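Local coordinates for ribosome-inactivating protein 3 (Zea mays, PDB 2PQJ), which belongs to the ribosome-inactivating protein family and holds adenine in a pocket beside a long helix inside a single-chain fold, at residues A[17-22]-A[158-163]; A[71-76]-A[163-168]; A[127-132]-A[154-159]. One frame throughout, in Å; residues are numbered along the deposited sequence.

Interaction 1 of 3, residues A[17-22]-A[158-163]; sequences SAFIAS and VMVCEG. With ADE (adenine), chain D.
Ile20 of helix 16-28 meets the backbone of helix 150-165 at Gly163. From CB the side chain splits into two branches. Ile20 CG2 stands anti to the backbone N and reaches Gly163 O at 3.7 Å. CG1 stays beside the backbone N (chi1 -58°) and swings its tip inward. That tip, Ile20 CD1, lies 4.0 Å from Gly163 C and also comes near Met159 O. All of these are van der Waals contacts of methyl groups with backbone atoms. Gly163 brings no side chain to this face, and its CA lies 6.9 Å from Ile20 CA.

Phe19 works one step away. Its ring turns an edge to Val160, and Phe19 CZ lies 3.9 Å from Val160 CG1. The two side chains cross at about a right angle. Phe19 also touches Thr55 and Leu57 of strand 52-58 and stacks on Phe7, so it links the sheet to the helix pair.

The helix segments run 40° from parallel. Cys161 CB points away from 17-22, and its SG borders C2 of adenine. This is a buried helix-helix contact of the ribosome-inactivating protein fold, with the adenine pocket on another flank of helix 150-165.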
loop_
_atom_site.group_PDB
_atom_site.type_symbol
_atom_site.label_atom_id
_atom_site.label_comp_id
_atom_site.label_asym_id
_atom_site.label_seq_id
_atom_site.Cartn_x
_atom_site.Cartn_y
_atom_site.Cartn_z
ATOM N N SER A 17 10.612 9.118 -1.672
ATOM C CA SER A 17 10.707 8.744 -3.072
ATOM C C SER A 17 11.652 7.589 -3.336
ATOM O O SER A 17 11.365 6.750 -4.181
ATOM C CB SER A 17 11.105 9.957 -3.901
ATOM O OG SER A 17 12.006 10.771 -3.180
ATOM N N ALA A 18 12.775 7.533 -2.630
ATOM C CA ALA A 18 13.722 6.444 -2.830
ATOM C C ALA A 18 13.136 5.149 -2.289
ATOM O O ALA A 18 13.145 4.122 -2.967
ATOM C CB ALA A 18 15.013 6.752 -2.148
ATOM N N PHE A 19 12.621 5.198 -1.068
ATOM C CA PHE A 19 11.990 4.038 -0.450
ATOM C C PHE A 19 11.090 3.375 -1.479
ATOM O O PHE A 19 11.289 2.210 -1.834
ATOM C CB PHE A 19 11.160 4.474 0.758
ATOM C CG PHE A 19 10.280 3.397 1.315
ATOM C CD1 PHE A 19 10.762 2.105 1.494
ATOM C CD2 PHE A 19 8.968 3.673 1.664
ATOM C CE1 PHE A 19 9.940 1.096 2.011
ATOM C CE2 PHE A 19 8.144 2.681 2.177
ATOM C CZ PHE A 19 8.632 1.384 2.353
ATOM N N ILE A 20 10.111 4.127 -1.973
ATOM C CA ILE A 20 9.187 3.593 -2.971
ATOM C C ILE A 20 9.941 3.029 -4.188
ATOM O O ILE A 20 9.774 1.874 -4.582
ATOM C CB ILE A 20 8.202 4.687 -3.494
ATOM C CG1 ILE A 20 7.396 5.292 -2.348
ATOM C CG2 ILE A 20 7.267 4.076 -4.537
ATOM C CD1 ILE A 20 6.437 4.331 -1.703
ATOM N N ALA A 21 10.761 3.879 -4.782
ATOM C CA ALA A 21 11.526 3.515 -5.950
ATOM C C ALA A 21 12.168 2.156 -5.730
ATOM O O ALA A 21 11.935 1.200 -6.480
ATOM C CB ALA A 21 12.581 4.566 -6.194
ATOM N N SER A 22 12.976 2.097 -4.681
ATOM C CA SER A 22 13.691 0.899 -4.297
ATOM C C SER A 22 12.745 -0.304 -4.227
ATOM O O SER A 22 13.052 -1.370 -4.768
ATOM C CB SER A 22 14.363 1.141 -2.931
ATOM O OG SER A 22 15.170 0.049 -2.516
ATOM N N VAL A 158 -1.807 3.669 3.289
ATOM C CA VAL A 158 -1.789 4.594 2.154
ATOM C C VAL A 158 -0.347 4.982 1.849
ATOM O O VAL A 158 0.109 4.894 0.714
ATOM C CB VAL A 158 -2.637 5.899 2.442
ATOM C CG1 VAL A 158 -2.529 6.881 1.277
ATOM C CG2 VAL A 158 -4.116 5.534 2.686
ATOM N N MET A 159 0.390 5.401 2.863
ATOM C CA MET A 159 1.766 5.784 2.599
ATOM C C MET A 159 2.536 4.673 1.900
ATOM O O MET A 159 3.083 4.903 0.830
ATOM C CB MET A 159 2.500 6.207 3.885
ATOM C CG MET A 159 2.052 7.553 4.459
ATOM S SD MET A 159 3.276 8.304 5.602
ATOM C CE MET A 159 2.532 7.990 7.172
ATOM N N VAL A 160 2.554 3.467 2.462
ATOM C CA VAL A 160 3.335 2.394 1.855
ATOM C C VAL A 160 2.665 1.621 0.742
ATOM O O VAL A 160 3.143 1.579 -0.389
ATOM C CB VAL A 160 3.825 1.379 2.908
ATOM C CG1 VAL A 160 4.854 0.424 2.287
ATOM C CG2 VAL A 160 4.428 2.119 4.089
ATOM N N CYS A 161 1.554 0.998 1.048
ATOM C CA CYS A 161 0.882 0.229 0.031
ATOM C C CYS A 161 0.374 0.981 -1.184
ATOM O O CYS A 161 0.714 0.617 -2.310
ATOM C CB CYS A 161 -0.227 -0.564 0.682
ATOM S SG CYS A 161 0.544 -1.767 1.761
ATOM N N GLU A 162 -0.425 2.024 -0.985
ATOM C CA GLU A 162 -0.952 2.769 -2.134
ATOM C C GLU A 162 0.179 3.541 -2.807
ATOM O O GLU A 162 0.122 3.829 -3.999
ATOM C CB GLU A 162 -2.076 3.726 -1.706
ATOM C CG GLU A 162 -3.175 3.098 -0.837
ATOM C CD GLU A 162 -3.897 1.969 -1.532
ATOM O OE1 GLU A 162 -3.557 1.642 -2.678
ATOM O OE2 GLU A 162 -4.816 1.402 -0.938
ATOM N N GLY A 163 1.215 3.866 -2.044
ATOM C CA GLY A 163 2.344 4.574 -2.619
ATOM C C GLY A 163 3.034 3.688 -3.636
ATOM O O GLY A 163 3.538 4.174 -4.660
HETATM N N9 ADE D . -6.068 -1.268 0.702
HETATM C C8 ADE D . -6.928 -1.397 1.748
HETATM N N7 ADE D . -6.332 -1.981 2.745
HETATM C C5 ADE D . -5.049 -2.254 2.413
HETATM C C6 ADE D . -3.932 -2.881 3.062
HETATM N N6 ADE D . -4.027 -3.352 4.365
HETATM N N1 ADE D . -2.771 -2.985 2.387
HETATM C C2 ADE D . -2.649 -2.541 1.137
HETATM N N3 ADE D . -3.661 -1.963 0.494
HETATM C C4 ADE D . -4.864 -1.806 1.083
#

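Interaction 2 of 3, residues A[71-76]-A[163-168]; sequences DNLYLV and GLRFNT. With ADE (adenine), chain D.
Asn72 offers its backbone carbonyl O to Arg165 NH2 at 2.7 Å. The bond is weak, because the N-H...O angle is only 125°.

Leu73 comes next and gives more. Leu73 O takes two further weak bonds, from Arg165 NH2 at 3.1 Å and from Arg165 NE at 3.3 Å. NH2 therefore donates to two successive carbonyls, both oblique to the guanidinium plane. The left-handed backbone of Leu73 (phi 40°) belongs to a G1 beta bulge, in which Leu73 and Tyr74 both face Arg69. Leu73 CB points toward the helix and lies 3.6 Å from Arg165 NE, and Leu73 CD1 touches Arg165 CG. The same methyl touches Leu164 CB. The Leu73 and Arg165 side chains run past each other in opposite directions. Arg165 is extended from CG to NE, which carries its guanidinium out to the two carbonyls.

Tyr74 places its backbone N at the guanidinium edge. Its CB points away from the helix. Adenine lies over one face of its ring, with adenine C6 3.6 Å above the plane of the Tyr74 ring, offset toward its rim.

Leu75 holds the adenine rim by its backbone. Its N donates to adenine N1 in a bond modelled nearly straight but too short, so its exact geometry is doubtful. Its O takes a weak bond from N6. Val76 makes backbone hydrogen bonds with Ala67 and Phe88.

Adenine also has N3 over one face of the Arg165 guanidinium, offset toward the rim. Trp196 makes a cation-pi contact with this arginine, and Gly108 O is also hydrogen-bonded to adenine. The arrangement is the adenine pocket of a ribosome-inactivating protein, to which the loop before strand 74-79, the start of that strand and helix 150-165 all contribute.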
loop_
_atom_site.group_PDB
_atom_site.type_symbol
_atom_site.label_atom_id
_atom_site.label_comp_id
_atom_site.label_asym_id
_atom_site.label_seq_id
_atom_site.Cartn_x
_atom_site.Cartn_y
_atom_site.Cartn_z
ATOM N N ASP A 71 1.271 -10.253 -4.529
ATOM C CA ASP A 71 0.209 -10.499 -5.481
ATOM C C ASP A 71 -0.742 -9.322 -5.617
ATOM O O ASP A 71 -1.264 -9.064 -6.717
ATOM C CB ASP A 71 -0.527 -11.814 -5.168
ATOM C CG ASP A 71 -1.181 -11.824 -3.821
ATOM O OD1 ASP A 71 -0.967 -10.882 -3.037
ATOM O OD2 ASP A 71 -1.916 -12.793 -3.543
ATOM N N ASN A 72 -0.949 -8.569 -4.543
ATOM C CA ASN A 72 -1.840 -7.424 -4.673
ATOM C C ASN A 72 -1.476 -6.246 -3.799
ATOM O O ASN A 72 -2.336 -5.446 -3.410
ATOM C CB ASN A 72 -3.295 -7.839 -4.437
ATOM C CG ASN A 72 -3.431 -8.939 -3.434
ATOM O OD1 ASN A 72 -3.002 -8.810 -2.291
ATOM N ND2 ASN A 72 -4.035 -10.035 -3.851
ATOM N N LEU A 73 -0.183 -6.147 -3.529
ATOM C CA LEU A 73 0.384 -5.076 -2.734
ATOM C C LEU A 73 -0.489 -4.715 -1.547
ATOM O O LEU A 73 -0.735 -3.557 -1.273
ATOM C CB LEU A 73 0.639 -3.872 -3.645
ATOM C CG LEU A 73 1.515 -4.285 -4.836
ATOM C CD1 LEU A 73 2.061 -3.091 -5.597
ATOM C CD2 LEU A 73 2.691 -5.076 -4.288
ATOM N N TYR A 74 -0.938 -5.748 -0.842
ATOM C CA TYR A 74 -1.796 -5.617 0.331
ATOM C C TYR A 74 -1.002 -5.832 1.631
ATOM O O TYR A 74 -0.146 -6.718 1.707
ATOM C CB TYR A 74 -2.901 -6.663 0.238
ATOM C CG TYR A 74 -4.019 -6.555 1.253
ATOM C CD1 TYR A 74 -5.084 -5.676 1.055
ATOM C CD2 TYR A 74 -4.055 -7.389 2.370
ATOM C CE1 TYR A 74 -6.165 -5.636 1.935
ATOM C CE2 TYR A 74 -5.132 -7.363 3.259
ATOM C CZ TYR A 74 -6.190 -6.483 3.033
ATOM O OH TYR A 74 -7.289 -6.472 3.881
ATOM N N LEU A 75 -1.270 -5.014 2.644
ATOM C CA LEU A 75 -0.608 -5.157 3.938
ATOM C C LEU A 75 -1.361 -6.231 4.722
ATOM O O LEU A 75 -2.533 -6.047 5.071
ATOM C CB LEU A 75 -0.651 -3.847 4.723
ATOM C CG LEU A 75 -0.240 -3.944 6.202
ATOM C CD1 LEU A 75 1.248 -4.279 6.339
ATOM C CD2 LEU A 75 -0.550 -2.623 6.892
ATOM N N VAL A 76 -0.693 -7.350 4.997
ATOM C CA VAL A 76 -1.307 -8.448 5.734
ATOM C C VAL A 76 -1.003 -8.374 7.232
ATOM O O VAL A 76 -1.724 -8.953 8.045
ATOM C CB VAL A 76 -0.853 -9.818 5.146
ATOM C CG1 VAL A 76 -1.315 -10.972 6.037
ATOM C CG2 VAL A 76 -1.420 -9.982 3.730
ATOM N N GLY A 163 1.215 3.866 -2.044
ATOM C CA GLY A 163 2.344 4.574 -2.619
ATOM C C GLY A 163 3.034 3.688 -3.636
ATOM O O GLY A 163 3.538 4.174 -4.660
ATOM N N LEU A 164 3.063 2.385 -3.343
ATOM C CA LEU A 164 3.674 1.387 -4.225
ATOM C C LEU A 164 2.826 1.187 -5.464
ATOM O O LEU A 164 3.337 1.077 -6.575
ATOM C CB LEU A 164 3.823 0.047 -3.508
ATOM C CG LEU A 164 4.985 -0.105 -2.518
ATOM C CD1 LEU A 164 4.917 -1.452 -1.815
ATOM C CD2 LEU A 164 6.292 0.024 -3.258
ATOM N N ARG A 165 1.518 1.158 -5.260
ATOM C CA ARG A 165 0.561 0.983 -6.350
ATOM C C ARG A 165 0.370 2.197 -7.264
ATOM O O ARG A 165 0.415 2.052 -8.480
ATOM C CB ARG A 165 -0.807 0.616 -5.787
ATOM C CG ARG A 165 -0.806 -0.518 -4.809
ATOM C CD ARG A 165 -2.210 -0.691 -4.337
ATOM N NE ARG A 165 -2.405 -1.889 -3.545
ATOM C CZ ARG A 165 -3.575 -2.239 -3.034
ATOM N NH1 ARG A 165 -4.629 -1.466 -3.240
ATOM N NH2 ARG A 165 -3.692 -3.359 -2.340
ATOM N N PHE A 166 0.191 3.372 -6.666
ATOM C CA PHE A 166 -0.094 4.590 -7.417
ATOM C C PHE A 166 1.115 5.521 -7.494
ATOM O O PHE A 166 1.810 5.743 -6.502
ATOM C CB PHE A 166 -1.288 5.328 -6.807
ATOM C CG PHE A 166 -2.554 4.519 -6.788
ATOM C CD1 PHE A 166 -2.771 3.571 -5.802
ATOM C CD2 PHE A 166 -3.527 4.707 -7.755
ATOM C CE1 PHE A 166 -3.935 2.826 -5.781
ATOM C CE2 PHE A 166 -4.692 3.965 -7.740
ATOM C CZ PHE A 166 -4.897 3.023 -6.752
ATOM N N ASN A 167 1.354 6.059 -8.686
ATOM C CA ASN A 167 2.301 7.149 -8.892
ATOM C C ASN A 167 1.679 8.370 -8.253
ATOM O O ASN A 167 2.339 9.146 -7.573
ATOM C CB ASN A 167 2.462 7.450 -10.375
ATOM C CG ASN A 167 2.937 6.255 -11.161
ATOM O OD1 ASN A 167 3.907 5.597 -10.781
ATOM N ND2 ASN A 167 2.267 5.969 -12.278
ATOM N N THR A 168 0.383 8.521 -8.489
ATOM C CA THR A 168 -0.380 9.640 -7.981
ATOM C C THR A 168 -0.228 9.761 -6.465
ATOM O O THR A 168 -0.301 10.860 -5.913
ATOM C CB THR A 168 -1.868 9.484 -8.382
ATOM O OG1 THR A 168 -2.580 10.674 -8.047
ATOM C CG2 THR A 168 -2.503 8.303 -7.669
HETATM N N9 ADE D . -6.068 -1.268 0.702
HETATM C C8 ADE D . -6.928 -1.397 1.748
HETATM N N7 ADE D . -6.332 -1.981 2.745
HETATM C C5 ADE D . -5.049 -2.254 2.413
HETATM C C6 ADE D . -3.932 -2.881 3.062
HETATM N N6 ADE D . -4.027 -3.352 4.365
HETATM N N1 ADE D . -2.771 -2.985 2.387
HETATM C C2 ADE D . -2.649 -2.541 1.137
HETATM N N3 ADE D . -3.661 -1.963 0.494
HETATM C C4 ADE D . -4.864 -1.806 1.083
#

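Interaction 3 of 3, residues A[127-132]-A[154-159]; sequences AEMTRA and VKLVVM. With ADE (adenine), chain D.
The segments of helices 126-137 and 150-165 pass 9.7 Å apart between axes, at 129° between their directions, and their nearest CA atoms are those of Met129 and Leu156.

Met129 lies at the middle of the contact. Its CG stands anti to the backbone N (chi1 -179°) and sends the chain between Leu156 and Met159. Met129 CG touches Leu156 CD2 at 3.6 Å, and these two side chains cross at about a right angle. The Met129 chain bends at chi3, which brings Met129 CE to 3.8 Å from Met159 SD. Met159 bends at its own chi3 and lays its CE methyl against the CB of Met129. Met159 SD is 3.7 Å from Met129 CB. Each CE methyl thus lies by the CB of the other methionine. Ala132 CB closes the row against Leu156 CG at 4.2 Å.

A polar pair lies beside this apolar patch. Lys155 turns at its last torsion (chi4 -70°) and brings NZ to the Glu128 carboxylate. The salt bridge is modelled to OE1, whose exact place is doubtful. Lys155 NZ also donates to Thr123 O, so the ammonium group has a backbone partner as well as a charged one.

Val157 faces another way and sets Val157 CG1 3.7 Å from adenine C5. The chemistry implies an apolar, sulfur-rich join between the helices, bordered by a modelled charge cluster of Glu128, Lys155 and, at long range, Arg131, in which the place of the Glu128 oxygen is doubtful. Its charges probably offset one another in part.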
loop_
_atom_site.group_PDB
_atom_site.type_symbol
_atom_site.label_atom_id
_atom_site.label_comp_id
_atom_site.label_asym_id
_atom_site.label_seq_id
_atom_site.Cartn_x
_atom_site.Cartn_y
_atom_site.Cartn_z
ATOM N N ALA A 127 6.539 12.616 9.844
ATOM C CA ALA A 127 6.179 12.681 11.258
ATOM C C ALA A 127 5.145 11.616 11.575
ATOM O O ALA A 127 5.390 10.700 12.359
ATOM C CB ALA A 127 5.633 14.062 11.591
ATOM N N GLU A 128 3.984 11.764 10.948
ATOM C CA GLU A 128 2.864 10.844 11.099
ATOM C C GLU A 128 3.291 9.383 10.989
ATOM O O GLU A 128 2.791 8.533 11.740
ATOM C CB GLU A 128 1.812 11.167 10.039
ATOM C CG GLU A 128 1.025 12.415 10.355
ATOM C CD GLU A 128 -0.123 12.126 11.283
ATOM O OE1 GLU A 128 -0.140 11.035 11.888
ATOM O OE2 GLU A 128 -1.008 12.984 11.412
ATOM N N MET A 129 4.202 9.100 10.055
ATOM C CA MET A 129 4.717 7.748 9.855
ATOM C C MET A 129 5.691 7.371 10.970
ATOM O O MET A 129 5.883 6.193 11.267
ATOM C CB MET A 129 5.435 7.614 8.501
ATOM C CG MET A 129 5.978 6.199 8.228
ATOM S SD MET A 129 6.959 6.076 6.739
ATOM C CE MET A 129 5.785 5.443 5.573
ATOM N N THR A 130 6.328 8.364 11.579
ATOM C CA THR A 130 7.256 8.065 12.663
ATOM C C THR A 130 6.384 7.769 13.856
ATOM O O THR A 130 6.604 6.790 14.565
ATOM C CB THR A 130 8.173 9.247 12.990
ATOM O OG1 THR A 130 8.914 9.615 11.824
ATOM C CG2 THR A 130 9.151 8.858 14.066
ATOM N N ARG A 131 5.390 8.633 14.057
ATOM C CA ARG A 131 4.431 8.480 15.144
ATOM C C ARG A 131 3.886 7.065 15.055
ATOM O O ARG A 131 3.893 6.313 16.031
ATOM C CB ARG A 131 3.263 9.475 14.991
ATOM C CG ARG A 131 3.564 10.918 15.409
ATOM C CD ARG A 131 2.284 11.706 15.734
ATOM N NE ARG A 131 1.829 12.581 14.650
ATOM C CZ ARG A 131 2.523 13.614 14.172
ATOM N NH1 ARG A 131 3.717 13.913 14.673
ATOM N NH2 ARG A 131 2.018 14.364 13.199
ATOM N N ALA A 132 3.432 6.719 13.851
ATOM C CA ALA A 132 2.843 5.420 13.550
ATOM C C ALA A 132 3.706 4.210 13.902
ATOM O O ALA A 132 3.258 3.307 14.595
ATOM C CB ALA A 132 2.454 5.376 12.081
ATOM N N VAL A 154 -3.737 2.538 8.995
ATOM C CA VAL A 154 -4.285 3.173 7.804
ATOM C C VAL A 154 -3.396 4.246 7.182
ATOM O O VAL A 154 -3.567 4.599 6.017
ATOM C CB VAL A 154 -5.684 3.787 8.088
ATOM C CG1 VAL A 154 -5.542 5.215 8.565
ATOM C CG2 VAL A 154 -6.558 3.707 6.834
ATOM N N LYS A 155 -2.467 4.791 7.950
ATOM C CA LYS A 155 -1.571 5.797 7.396
ATOM C C LYS A 155 -0.520 5.043 6.610
ATOM O O LYS A 155 -0.251 5.366 5.445
ATOM C CB LYS A 155 -0.880 6.604 8.497
ATOM C CG LYS A 155 -1.809 7.493 9.301
ATOM C CD LYS A 155 -1.094 8.094 10.500
ATOM C CE LYS A 155 -2.004 9.025 11.266
ATOM N NZ LYS A 155 -2.270 10.268 10.487
ATOM N N LEU A 156 0.062 4.031 7.263
ATOM C CA LEU A 156 1.095 3.203 6.654
ATOM C C LEU A 156 0.504 2.493 5.431
ATOM O O LEU A 156 1.171 2.273 4.417
ATOM C CB LEU A 156 1.645 2.196 7.676
ATOM C CG LEU A 156 2.550 2.771 8.783
ATOM C CD1 LEU A 156 2.957 1.689 9.779
ATOM C CD2 LEU A 156 3.805 3.380 8.152
ATOM N N VAL A 157 -0.767 2.153 5.520
ATOM C CA VAL A 157 -1.416 1.507 4.398
ATOM C C VAL A 157 -1.372 2.418 3.158
ATOM O O VAL A 157 -0.931 1.996 2.097
ATOM C CB VAL A 157 -2.859 1.129 4.789
ATOM C CG1 VAL A 157 -3.741 1.011 3.571
ATOM C CG2 VAL A 157 -2.823 -0.175 5.576
ATOM N N VAL A 158 -1.807 3.669 3.289
ATOM C CA VAL A 158 -1.789 4.594 2.154
ATOM C C VAL A 158 -0.347 4.982 1.849
ATOM O O VAL A 158 0.109 4.894 0.714
ATOM C CB VAL A 158 -2.637 5.899 2.442
ATOM C CG1 VAL A 158 -2.529 6.881 1.277
ATOM C CG2 VAL A 158 -4.116 5.534 2.686
ATOM N N MET A 159 0.390 5.401 2.863
ATOM C CA MET A 159 1.766 5.784 2.599
ATOM C C MET A 159 2.536 4.673 1.900
ATOM O O MET A 159 3.083 4.903 0.830
ATOM C CB MET A 159 2.500 6.207 3.885
ATOM C CG MET A 159 2.052 7.553 4.459
ATOM S SD MET A 159 3.276 8.304 5.602
ATOM C CE MET A 159 2.532 7.990 7.172
HETATM N N9 ADE D . -6.068 -1.268 0.702
HETATM C C8 ADE D . -6.928 -1.397 1.748
HETATM N N7 ADE D . -6.332 -1.981 2.745
HETATM C C5 ADE D . -5.049 -2.254 2.413
HETATM C C6 ADE D . -3.932 -2.881 3.062
HETATM N N6 ADE D . -4.027 -3.352 4.365
HETATM N N1 ADE D . -2.771 -2.985 2.387
HETATM C C2 ADE D . -2.649 -2.541 1.137
HETATM N N3 ADE D . -3.661 -1.963 0.494
HETATM C C4 ADE D . -4.864 -1.806 1.083
#

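How the interactions relate
All three contacts use helix 150-165. Along it, interaction 3 takes residues 154-159 and interaction 1 takes 158-163. Interaction 2 takes its last turn, from Gly163, and runs on into helix 167-176. Neighbours share Val158 and Met159, then Gly163. The first segments come earlier in the chain, in the order 17-22, 71-76, 127-132. Interactions 1 and 2 have centres about 8 Å apart, 1 and 3 about 11 Å, and 2 and 3 about 14 Å. Interaction 3 is nested inside the loop closed by interaction 2. One helix thus ties helix 16-28, the loop leading into strand 74-79 and helix 126-137 together round the adenine pocket, where Leu75 and Val157 also pack together.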